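Long-range contacts in 2-Keto-3-deoxy-(6-phospho-)gluconate aldolase (Thermoproteus tenax, PDB 2R91), which is an aldolase of the dihydrodipicolinate synthetase family, with a TIM-barrel fold and an assembly of four chains: residues Ile8-Arg12 with Glu254-Arg259; Ile28-Val33 with Ala198-Glu203; Ile237-Ala242 with Val262-Asp266; Glu245-Phe250 with Leu273-Val277. All coordinates share one frame. Residues are numbered along the deposited sequence.

Contact 1: Ile8-Arg12 with Glu254-Arg259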
loop_
_atom_site.group_PDB
_atom_site.type_symbol
_atom_site.label_atom_id
_atom_site.label_comp_id
_atom_site.label_asym_id
_atom_site.label_seq_id
_atom_site.Cartn_x
_atom_site.Cartn_y
_atom_site.Cartn_z
ATOM N N ILE A 8 16.552 -20.749 12.881
ATOM C CA ILE A 8 17.290 -19.603 13.387
ATOM C C ILE A 8 18.804 -19.823 13.242
ATOM O O ILE A 8 19.290 -20.942 13.334
ATOM C CB ILE A 8 16.970 -19.302 14.884
ATOM C CG1 ILE A 8 17.113 -20.574 15.729
ATOM C CG2 ILE A 8 15.537 -18.682 15.028
ATOM C CD1 ILE A 8 17.016 -20.360 17.247
ATOM N N THR A 9 19.531 -18.724 13.078
ATOM C CA THR A 9 20.968 -18.730 13.069
ATOM C C THR A 9 21.430 -18.334 14.488
ATOM O O THR A 9 21.168 -17.231 14.951
ATOM C CB THR A 9 21.469 -17.736 12.018
ATOM O OG1 THR A 9 20.995 -18.123 10.718
ATOM C CG2 THR A 9 22.991 -17.661 12.033
ATOM N N THR A 10 22.108 -19.253 15.169
ATOM C CA THR A 10 22.383 -19.128 16.602
ATOM C C THR A 10 23.748 -18.461 16.850
ATOM O O THR A 10 24.771 -19.159 16.822
ATOM C CB THR A 10 22.381 -20.512 17.287
ATOM O OG1 THR A 10 23.277 -21.381 16.579
ATOM C CG2 THR A 10 20.973 -21.201 17.269
ATOM N N PHE A 11 23.770 -17.142 17.097
ATOM C CA PHE A 11 24.991 -16.432 17.483
ATOM C C PHE A 11 25.243 -16.580 18.998
ATOM O O PHE A 11 24.299 -16.679 19.806
ATOM C CB PHE A 11 24.913 -14.924 17.164
ATOM C CG PHE A 11 24.937 -14.603 15.705
ATOM C CD1 PHE A 11 26.147 -14.320 15.059
ATOM C CD2 PHE A 11 23.767 -14.569 14.968
ATOM C CE1 PHE A 11 26.168 -14.031 13.694
ATOM C CE2 PHE A 11 23.776 -14.246 13.611
ATOM C CZ PHE A 11 24.994 -13.996 12.972
ATOM N N ARG A 12 26.521 -16.610 19.371
ATOM C CA ARG A 12 26.928 -16.447 20.763
ATOM C C ARG A 12 28.305 -15.808 20.769
ATOM O O ARG A 12 29.178 -16.207 19.991
ATOM C CB ARG A 12 26.960 -17.785 21.506
ATOM C CG ARG A 12 27.683 -17.713 22.841
ATOM C CD ARG A 12 27.782 -19.089 23.493
ATOM N NE ARG A 12 26.484 -19.438 24.058
ATOM C CZ ARG A 12 26.162 -20.634 24.552
ATOM N NH1 ARG A 12 27.051 -21.639 24.556
ATOM N NH2 ARG A 12 24.928 -20.824 25.035
ATOM N N GLU A 254 19.278 -23.493 25.532
ATOM C CA GLU A 254 19.783 -22.202 25.078
ATOM C C GLU A 254 19.738 -22.137 23.563
ATOM O O GLU A 254 20.169 -23.057 22.877
ATOM C CB GLU A 254 21.214 -21.962 25.564
ATOM C CG GLU A 254 21.331 -21.551 27.033
ATOM C CD GLU A 254 22.768 -21.135 27.411
ATOM O OE1 GLU A 254 23.682 -21.278 26.552
ATOM O OE2 GLU A 254 22.990 -20.661 28.563
ATOM N N ALA A 255 19.207 -21.036 23.038
ATOM C CA ALA A 255 18.986 -20.925 21.598
ATOM C C ALA A 255 19.927 -19.917 20.956
ATOM O O ALA A 255 19.795 -19.638 19.773
ATOM C CB ALA A 255 17.531 -20.493 21.323
ATOM N N GLY A 256 20.824 -19.324 21.744
ATOM C CA GLY A 256 21.683 -18.250 21.229
ATOM C C GLY A 256 20.885 -16.974 20.987
ATOM O O GLY A 256 19.812 -16.783 21.577
ATOM N N GLU A 257 21.383 -16.137 20.072
ATOM C CA GLU A 257 20.952 -14.741 19.919
ATOM C C GLU A 257 21.030 -14.361 18.466
ATOM O O GLU A 257 21.824 -14.955 17.712
ATOM C CB GLU A 257 21.945 -13.807 20.618
ATOM C CG GLU A 257 21.993 -13.904 22.084
ATOM C CD GLU A 257 22.854 -12.812 22.659
ATOM O OE1 GLU A 257 23.947 -12.535 22.101
ATOM O OE2 GLU A 257 22.407 -12.206 23.662
ATOM N N PRO A 258 20.231 -13.358 18.057
ATOM C CA PRO A 258 20.415 -12.732 16.740
ATOM C C PRO A 258 21.537 -11.674 16.850
ATOM O O PRO A 258 22.278 -11.669 17.832
ATOM C CB PRO A 258 19.048 -12.084 16.464
ATOM C CG PRO A 258 18.545 -11.716 17.862
ATOM C CD PRO A 258 19.070 -12.787 18.797
ATOM N N ARG A 259 21.710 -10.850 15.832
ATOM C CA ARG A 259 22.761 -9.822 15.837
ATOM C C ARG A 259 22.193 -8.491 15.340
ATOM O O ARG A 259 21.425 -8.454 14.366
ATOM C CB ARG A 259 23.951 -10.277 14.962
ATOM C CG ARG A 259 25.082 -9.253 14.753
ATOM C CD ARG A 259 26.244 -9.820 13.883
ATOM N NE ARG A 259 25.819 -10.151 12.513
ATOM C CZ ARG A 259 26.519 -10.940 11.698
ATOM N NH1 ARG A 259 27.703 -11.451 12.112
ATOM N NH2 ARG A 259 26.056 -11.204 10.472
#
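Phe-11 dominates this contact, giving up 111 Å² to the segment 254-259. Its backbone forms a single antiparallel bridge with Glu-257, a hydrogen-bonded pair: Phe-11 N donates to Glu-257 O at 3.0 Å, and Glu-257 N returns a weak bond to Phe-11 O, also at 3.0 Å. One face of the Phe-11 ring receives a CH-pi contact from Arg-259 CB, 4.2 Å from the ring centroid; the guanidinium stays against the ring, Arg-259 NH1 lying 3.4 Å from Phe-11 CE1, and also forms a salt bridge with Glu-52. The bridge ties strand 11-12, in the excursion after the first TIM-barrel strand, 2-6, to the loop between helices 239-251 and 267-276. Beside it, Gly-256 meets the strand edge closely: its CA is 3.4 Å from Phe-11 O, and a CB there would clash with that oxygen. Arg-12 reaches across to Glu-254 in a salt bridge, but the modelled 2.0 Å between Arg-12 NH2 and Glu-254 OE1 is too short to be taken literally.

Contact 2: Ile28-Val33 with Ala198-Glu203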
loop_
_atom_site.group_PDB
_atom_site.type_symbol
_atom_site.label_atom_id
_atom_site.label_comp_id
_atom_site.label_asym_id
_atom_site.label_seq_id
_atom_site.Cartn_x
_atom_site.Cartn_y
_atom_site.Cartn_z
ATOM N N ILE A 28 14.609 -30.251 16.880
ATOM C CA ILE A 28 13.374 -30.017 16.123
ATOM C C ILE A 28 13.127 -31.091 15.066
ATOM O O ILE A 28 11.989 -31.435 14.772
ATOM C CB ILE A 28 13.296 -28.562 15.565
ATOM C CG1 ILE A 28 14.264 -28.366 14.378
ATOM C CG2 ILE A 28 13.569 -27.561 16.705
ATOM C CD1 ILE A 28 14.376 -26.869 13.888
ATOM N N THR A 29 14.178 -31.655 14.479
ATOM C CA THR A 29 13.942 -32.731 13.512
ATOM C C THR A 29 13.452 -34.006 14.241
ATOM O O THR A 29 12.747 -34.818 13.658
ATOM C CB THR A 29 15.191 -33.049 12.629
ATOM O OG1 THR A 29 16.290 -33.327 13.484
ATOM C CG2 THR A 29 15.565 -31.844 11.737
ATOM N N SER A 30 13.799 -34.170 15.513
ATOM C CA SER A 30 13.237 -35.278 16.283
ATOM C C SER A 30 11.731 -35.110 16.578
ATOM O O SER A 30 11.027 -36.082 16.885
ATOM C CB SER A 30 13.992 -35.493 17.587
ATOM O OG SER A 30 13.548 -34.593 18.595
ATOM N N LYS A 31 11.252 -33.869 16.490
ATOM C CA LYS A 31 9.888 -33.531 16.858
ATOM C C LYS A 31 9.000 -33.263 15.662
ATOM O O LYS A 31 7.914 -32.707 15.819
ATOM C CB LYS A 31 9.879 -32.342 17.816
ATOM C CG LYS A 31 10.436 -32.706 19.181
ATOM C CD LYS A 31 10.210 -31.641 20.215
ATOM C CE LYS A 31 10.863 -32.021 21.511
ATOM N NZ LYS A 31 10.535 -31.057 22.585
ATOM N N GLY A 32 9.442 -33.657 14.470
ATOM C CA GLY A 32 8.584 -33.566 13.289
ATOM C C GLY A 32 9.031 -32.688 12.117
ATOM O O GLY A 32 8.379 -32.664 11.068
ATOM N N VAL A 33 10.106 -31.931 12.290
ATOM C CA VAL A 33 10.624 -31.146 11.164
ATOM C C VAL A 33 11.258 -32.119 10.153
ATOM O O VAL A 33 12.138 -32.910 10.516
ATOM C CB VAL A 33 11.647 -30.073 11.601
ATOM C CG1 VAL A 33 12.254 -29.363 10.368
ATOM C CG2 VAL A 33 10.979 -29.047 12.556
ATOM N N ALA A 198 8.147 -23.628 13.509
ATOM C CA ALA A 198 8.820 -24.937 13.583
ATOM C C ALA A 198 10.088 -24.873 14.437
ATOM O O ALA A 198 10.579 -25.904 14.884
ATOM C CB ALA A 198 9.113 -25.508 12.196
ATOM N N ASN A 199 10.616 -23.675 14.664
ATOM C CA ASN A 199 11.726 -23.538 15.599
ATOM C C ASN A 199 11.346 -23.835 17.040
ATOM O O ASN A 199 12.096 -24.482 17.753
ATOM C CB ASN A 199 12.342 -22.138 15.551
ATOM C CG ASN A 199 13.168 -21.933 14.314
ATOM O OD1 ASN A 199 14.293 -22.435 14.231
ATOM N ND2 ASN A 199 12.599 -21.250 13.323
ATOM N N TYR A 200 10.212 -23.284 17.487
ATOM C CA TYR A 200 9.880 -23.337 18.918
ATOM C C TYR A 200 8.767 -24.305 19.271
ATOM O O TYR A 200 8.718 -24.763 20.403
ATOM C CB TYR A 200 9.591 -21.938 19.484
ATOM C CG TYR A 200 8.617 -21.069 18.683
ATOM C CD1 TYR A 200 7.243 -21.116 18.922
ATOM C CD2 TYR A 200 9.090 -20.135 17.752
ATOM C CE1 TYR A 200 6.355 -20.280 18.203
ATOM C CE2 TYR A 200 8.228 -19.307 17.040
ATOM C CZ TYR A 200 6.856 -19.376 17.286
ATOM O OH TYR A 200 6.000 -18.558 16.578
ATOM N N LEU A 201 7.884 -24.612 18.321
ATOM C CA LEU A 201 6.780 -25.552 18.562
ATOM C C LEU A 201 6.548 -26.514 17.413
ATOM O O LEU A 201 5.427 -26.631 16.893
ATOM C CB LEU A 201 5.456 -24.796 18.915
ATOM C CG LEU A 201 5.429 -24.296 20.349
ATOM C CD1 LEU A 201 4.335 -23.211 20.559
ATOM C CD2 LEU A 201 5.248 -25.491 21.312
ATOM N N PRO A 202 7.609 -27.256 17.015
ATOM C CA PRO A 202 7.445 -28.220 15.929
ATOM C C PRO A 202 6.357 -29.242 16.269
ATOM O O PRO A 202 5.661 -29.701 15.377
ATOM C CB PRO A 202 8.840 -28.923 15.868
ATOM C CG PRO A 202 9.474 -28.675 17.224
ATOM C CD PRO A 202 8.986 -27.250 17.552
ATOM N N GLU A 203 6.238 -29.610 17.545
ATOM C CA GLU A 203 5.249 -30.625 17.931
ATOM C C GLU A 203 3.826 -30.104 17.737
ATOM O O GLU A 203 2.927 -30.873 17.492
ATOM C CB GLU A 203 5.463 -31.128 19.360
ATOM C CG GLU A 203 5.405 -30.074 20.486
ATOM C CD GLU A 203 6.763 -29.373 20.758
ATOM O OE1 GLU A 203 7.313 -28.751 19.863
ATOM O OE2 GLU A 203 7.286 -29.454 21.887
#
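Ile-28, on helix 18-30, points toward 198-203 and lays its side chain over the carbonyls of the turn there: Ile-28 CG2 lies 3.6 Å from Asn-199 O, and Ile-28 CB lies 3.9 Å from Ala-198 O and 4.2 Å from Pro-202 CG. The Ile-28 carbonyl itself stays within its own segment, accepting from Lys-31 N at 3.1 Å and Val-33 N at 3.2 Å as the chain turns away from helical geometry. Lys-31 follows, its CB 3.7 Å from Pro-202 CG. Its amine forms a long salt bridge with Glu-203, 3.7 Å from Lys-31 NZ to Glu-203 OE2, and both side chains also hydrogen-bond to Gln-251. Gly-32 has a positive phi of 119°, at which a CB would jam against the preceding carbonyl. The turn thus brings Val-33 back to the interface, where Val-33 CG2 packs 3.9 Å from Pro-202 CB and 4.0 Å from Ala-198 CB. Ile-28, Val-33 and Ala-198 all also touch Ala-5 of strand 2-6. The apolar packing therefore joins the first barrel helix to the connection between the eighth strand, 192-193, and helix 202-213, the seam at which a TIM barrel closes on itself.

Contact 3: Ile237-Ala242 with Val262-Asp266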
loop_
_atom_site.group_PDB
_atom_site.type_symbol
_atom_site.label_atom_id
_atom_site.label_comp_id
_atom_site.label_asym_id
_atom_site.label_seq_id
_atom_site.Cartn_x
_atom_site.Cartn_y
_atom_site.Cartn_z
ATOM N N ILE A 237 6.976 -7.558 20.769
ATOM C CA ILE A 237 8.327 -7.119 21.197
ATOM C C ILE A 237 9.445 -7.212 20.166
ATOM O O ILE A 237 10.612 -6.984 20.503
ATOM C CB ILE A 237 8.846 -7.875 22.428
ATOM C CG1 ILE A 237 8.691 -9.382 22.207
ATOM C CG2 ILE A 237 8.219 -7.358 23.730
ATOM C CD1 ILE A 237 9.266 -10.149 23.293
ATOM N N GLY A 238 9.123 -7.572 18.928
ATOM C CA GLY A 238 10.164 -7.735 17.915
ATOM C C GLY A 238 10.244 -9.217 17.582
ATOM O O GLY A 238 10.988 -9.969 18.219
ATOM N N TYR A 239 9.480 -9.634 16.577
ATOM C CA TYR A 239 9.273 -11.056 16.324
ATOM C C TYR A 239 10.590 -11.804 16.101
ATOM O O TYR A 239 10.809 -12.862 16.677
ATOM C CB TYR A 239 8.350 -11.282 15.124
ATOM C CG TYR A 239 8.018 -12.748 15.024
ATOM C CD1 TYR A 239 7.183 -13.333 15.961
ATOM C CD2 TYR A 239 8.593 -13.562 14.030
ATOM C CE1 TYR A 239 6.893 -14.685 15.930
ATOM C CE2 TYR A 239 8.300 -14.922 13.974
ATOM C CZ TYR A 239 7.445 -15.472 14.936
ATOM O OH TYR A 239 7.149 -16.799 14.927
ATOM N N ALA A 240 11.458 -11.246 15.262
ATOM C CA ALA A 240 12.687 -11.976 14.819
ATOM C C ALA A 240 13.586 -12.305 16.005
ATOM O O ALA A 240 14.071 -13.439 16.141
ATOM C CB ALA A 240 13.441 -11.150 13.747
ATOM N N ALA A 241 13.746 -11.348 16.919
ATOM C CA ALA A 241 14.452 -11.618 18.191
ATOM C C ALA A 241 13.687 -12.539 19.147
ATOM O O ALA A 241 14.276 -13.374 19.861
ATOM C CB ALA A 241 14.819 -10.310 18.890
ATOM N N ALA A 242 12.363 -12.395 19.182
ATOM C CA ALA A 242 11.539 -13.192 20.084
ATOM C C ALA A 242 11.555 -14.697 19.764
ATOM O O ALA A 242 11.427 -15.527 20.667
ATOM C CB ALA A 242 10.042 -12.630 20.113
ATOM N N VAL A 262 19.097 -6.605 14.276
ATOM C CA VAL A 262 18.185 -7.499 14.970
ATOM C C VAL A 262 18.753 -7.784 16.371
ATOM O O VAL A 262 19.245 -8.878 16.649
ATOM C CB VAL A 262 17.927 -8.774 14.166
ATOM C CG1 VAL A 262 16.730 -9.556 14.769
ATOM C CG2 VAL A 262 17.714 -8.444 12.653
ATOM N N TYR A 263 18.768 -6.771 17.237
ATOM C CA TYR A 263 19.363 -6.954 18.562
ATOM C C TYR A 263 18.600 -7.984 19.376
ATOM O O TYR A 263 17.374 -8.048 19.287
ATOM C CB TYR A 263 19.414 -5.633 19.340
ATOM C CG TYR A 263 20.208 -4.588 18.604
ATOM C CD1 TYR A 263 21.621 -4.560 18.700
ATOM C CD2 TYR A 263 19.578 -3.654 17.796
ATOM C CE1 TYR A 263 22.368 -3.622 18.008
ATOM C CE2 TYR A 263 20.334 -2.698 17.102
ATOM C CZ TYR A 263 21.729 -2.706 17.229
ATOM O OH TYR A 263 22.465 -1.792 16.541
ATOM N N PRO A 264 19.329 -8.811 20.160
ATOM C CA PRO A 264 18.729 -9.733 21.104
ATOM C C PRO A 264 17.728 -9.009 22.012
ATOM O O PRO A 264 17.884 -7.797 22.279
ATOM C CB PRO A 264 19.939 -10.207 21.927
ATOM C CG PRO A 264 21.076 -10.131 20.971
ATOM C CD PRO A 264 20.809 -8.886 20.186
ATOM N N LEU A 265 16.706 -9.737 22.453
ATOM C CA LEU A 265 15.766 -9.226 23.457
ATOM C C LEU A 265 16.530 -8.956 24.727
ATOM O O LEU A 265 17.457 -9.708 25.086
ATOM C CB LEU A 265 14.690 -10.262 23.800
ATOM C CG LEU A 265 13.667 -10.661 22.729
ATOM C CD1 LEU A 265 12.555 -11.514 23.362
ATOM C CD2 LEU A 265 13.088 -9.417 22.010
ATOM N N ASP A 266 16.128 -7.901 25.420
ATOM C CA ASP A 266 16.730 -7.577 26.693
ATOM C C ASP A 266 16.041 -8.369 27.815
ATOM O O ASP A 266 15.072 -9.081 27.575
ATOM C CB ASP A 266 16.835 -6.045 26.927
ATOM C CG ASP A 266 15.490 -5.337 27.106
ATOM O OD1 ASP A 266 14.522 -5.947 27.596
ATOM O OD2 ASP A 266 15.411 -4.131 26.767
HETATM O O HOH W 1 16.543 -12.459 21.353
#
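Leu-265 is the main bump of this contact. Its isobutyl group enters a shallow hollow formed by Ile-237, Ala-241 and Ala-242, where Leu-265 CD1 lies 3.6 Å from Ile-237 CD1 and 3.8 Å from Ala-242 CA, and Leu-265 CD2 lies 3.7 Å from Ala-241 CB. The alanines make the hollow possible, since their small side chains let the loop come close: the CA atoms of Ala-241 and Pro-264 are 5.5 Å apart. Ala-241 is in turn a small knob pressed against the loop backbone, with its CB 3.4 Å from Tyr-263 O. Further along, Val-262 fits over the start of the helix, Val-262 CG1 resting 3.8 Å from Ala-240 CB. No direct hydrogen bond joins the segments, but a water fills the gap beside Leu-265, donating to Ala-241 O and accepting from Leu-265 N, each at 2.9 Å. The CA-to-CB bonds of Tyr-263 and Pro-264 point away from 237-242. Tyr-263 makes a cation-pi contact with Lys-112 of a second subunit, and Gln-109 of that subunit hydrogen-bonds to Tyr-263 O. Within the chain, the loop lies across the beginning of helix 239-251, with helix 217-237 meeting Ala-242 through Ala-234 and helix 267-276 meeting Ile-237 and Ala-242 through Leu-273.

Contact 4: Glu245-Phe250 with Leu273-Val277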
loop_
_atom_site.group_PDB
_atom_site.type_symbol
_atom_site.label_atom_id
_atom_site.label_comp_id
_atom_site.label_asym_id
_atom_site.label_seq_id
_atom_site.Cartn_x
_atom_site.Cartn_y
_atom_site.Cartn_z
ATOM N N GLU A 245 13.852 -16.555 22.032
ATOM C CA GLU A 245 13.343 -16.739 23.397
ATOM C C GLU A 245 12.206 -17.764 23.438
ATOM O O GLU A 245 12.113 -18.553 24.395
ATOM C CB GLU A 245 12.949 -15.388 24.040
ATOM C CG GLU A 245 12.411 -15.478 25.482
ATOM C CD GLU A 245 13.474 -15.969 26.473
ATOM O OE1 GLU A 245 14.667 -15.922 26.141
ATOM O OE2 GLU A 245 13.104 -16.418 27.573
ATOM N N LEU A 246 11.349 -17.771 22.406
ATOM C CA LEU A 246 10.305 -18.793 22.294
ATOM C C LEU A 246 10.893 -20.220 22.246
ATOM O O LEU A 246 10.350 -21.154 22.851
ATOM C CB LEU A 246 9.390 -18.536 21.090
ATOM C CG LEU A 246 8.541 -17.251 21.167
ATOM C CD1 LEU A 246 7.771 -17.052 19.876
ATOM C CD2 LEU A 246 7.561 -17.296 22.386
ATOM N N VAL A 247 11.988 -20.405 21.508
ATOM C CA VAL A 247 12.690 -21.700 21.566
ATOM C C VAL A 247 13.100 -22.047 23.002
ATOM O O VAL A 247 12.862 -23.168 23.467
ATOM C CB VAL A 247 13.950 -21.728 20.649
ATOM C CG1 VAL A 247 14.723 -23.099 20.775
ATOM C CG2 VAL A 247 13.548 -21.459 19.203
ATOM N N GLU A 248 13.723 -21.111 23.713
ATOM C CA GLU A 248 14.121 -21.404 25.103
ATOM C C GLU A 248 12.892 -21.759 25.950
ATOM O O GLU A 248 12.875 -22.764 26.675
ATOM C CB GLU A 248 14.879 -20.217 25.723
ATOM C CG GLU A 248 16.068 -19.816 24.862
ATOM C CD GLU A 248 17.248 -19.236 25.619
ATOM O OE1 GLU A 248 17.164 -19.058 26.877
ATOM O OE2 GLU A 248 18.272 -18.970 24.936
ATOM N N ILE A 249 11.856 -20.926 25.849
ATOM C CA ILE A 249 10.609 -21.160 26.602
ATOM C C ILE A 249 9.989 -22.538 26.371
ATOM O O ILE A 249 9.714 -23.274 27.321
ATOM C CB ILE A 249 9.554 -20.082 26.286
ATOM C CG1 ILE A 249 9.998 -18.733 26.865
ATOM C CG2 ILE A 249 8.157 -20.498 26.859
ATOM C CD1 ILE A 249 9.174 -17.516 26.332
ATOM N N PHE A 250 9.772 -22.898 25.115
ATOM C CA PHE A 250 9.029 -24.100 24.817
ATOM C C PHE A 250 9.882 -25.369 24.694
ATOM O O PHE A 250 9.361 -26.489 24.862
ATOM C CB PHE A 250 8.222 -23.912 23.542
ATOM C CG PHE A 250 7.046 -22.967 23.694
ATOM C CD1 PHE A 250 5.897 -23.363 24.382
ATOM C CD2 PHE A 250 7.078 -21.713 23.133
ATOM C CE1 PHE A 250 4.799 -22.491 24.511
ATOM C CE2 PHE A 250 5.985 -20.841 23.261
ATOM C CZ PHE A 250 4.866 -21.226 23.955
ATOM N N LEU A 273 7.725 -11.670 27.737
ATOM C CA LEU A 273 7.271 -12.700 26.809
ATOM C C LEU A 273 6.971 -14.011 27.495
ATOM O O LEU A 273 6.002 -14.673 27.151
ATOM C CB LEU A 273 8.337 -12.927 25.700
ATOM C CG LEU A 273 7.958 -13.867 24.562
ATOM C CD1 LEU A 273 6.746 -13.328 23.775
ATOM C CD2 LEU A 273 9.225 -14.100 23.650
ATOM N N ARG A 274 7.803 -14.405 28.454
ATOM C CA ARG A 274 7.583 -15.665 29.166
ATOM C C ARG A 274 6.203 -15.658 29.833
ATOM O O ARG A 274 5.477 -16.643 29.768
ATOM C CB ARG A 274 8.647 -15.913 30.234
ATOM C CG ARG A 274 10.068 -16.163 29.716
ATOM C CD ARG A 274 11.085 -15.965 30.875
ATOM N NE ARG A 274 12.471 -15.891 30.407
ATOM C CZ ARG A 274 13.444 -15.222 31.023
ATOM N NH1 ARG A 274 13.184 -14.514 32.131
ATOM N NH2 ARG A 274 14.688 -15.248 30.511
ATOM N N ALA A 275 5.837 -14.532 30.435
ATOM C CA ALA A 275 4.521 -14.412 31.089
ATOM C C ALA A 275 3.401 -14.344 30.046
ATOM O O ALA A 275 2.309 -14.909 30.220
ATOM C CB ALA A 275 4.493 -13.164 31.976
ATOM N N ALA A 276 3.675 -13.655 28.946
ATOM C CA ALA A 276 2.688 -13.508 27.873
ATOM C C ALA A 276 2.238 -14.829 27.267
ATOM O O ALA A 276 1.088 -14.957 26.840
ATOM C CB ALA A 276 3.203 -12.588 26.798
ATOM N N VAL A 277 3.115 -15.827 27.231
ATOM C CA VAL A 277 2.738 -17.081 26.572
ATOM C C VAL A 277 2.470 -18.214 27.579
ATOM O O VAL A 277 2.206 -19.346 27.184
ATOM C CB VAL A 277 3.821 -17.545 25.535
ATOM C CG1 VAL A 277 4.085 -16.445 24.485
ATOM C CG2 VAL A 277 5.133 -17.986 26.248
#
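A single hydrogen bond crosses between 245-250 and 273-277, on helices 239-251 and 267-276: Arg-274 NE donates to Glu-245 OE2 at 3.0 Å, with an angle of 152° at the hydrogen, as part of a salt bridge. The carboxylate meets the guanidinium at its edge. Three backbone hydrogen bonds lie within the segments: Ile-249 N to Glu-245 O at 2.8 Å, Phe-250 N to Leu-246 O at 2.9 Å and Val-277 N to Leu-273 O at 3.1 Å. Two further polar groups find partners elsewhere: Glu-248 OE2 accepts from Ala-255 N, and Ile-249 O from Lys-281 NZ. Beside the ion pair the contact is apolar. Ile-249 sits between Leu-273, Arg-274 and Val-277, with Ile-249 CD1 3.7 Å from Arg-274 CA and Ile-249 CG2 4.0 Å from Val-277 CG2. Leu-246 CD2 lies 3.8 Å from Leu-273 CD2, and Phe-250 CZ lies 4.0 Å from Val-277 CG2. These helices belong to the helical region that follows the barrel. The buried Glu-245 has its charge balanced by an arginine reaching in from the exposed side, so the pairing of the two helices combines one directional ionic link with a larger, less directional hydrophobic surface.

How the contacts relate
Contacts 1, 3 and 4 lie on the same side of the chain's centre, contact 3 about 11 Å from contact 1 and 12 Å from contact 4, centre to centre. Helix 239-251 serves contacts 3 and 4, and Glu-248 OE2, 3.0 Å from Ala-255 N, links contact 4 to contact 1. The centre of contact 2 is about 15 Å from that of contact 4, 17 Å from contact 1 and 21 Å from contact 3; Tyr-200 CB lies 3.5 Å from Val-247 N, Asn-199 OD1 3.1 Å from Ile-8 N and Tyr-200 OH 2.7 Å from Tyr-239 OH. Contact 1 lies beyond the C-terminal end of strand 2-6, where TIM-barrel enzymes generally carry their active sites.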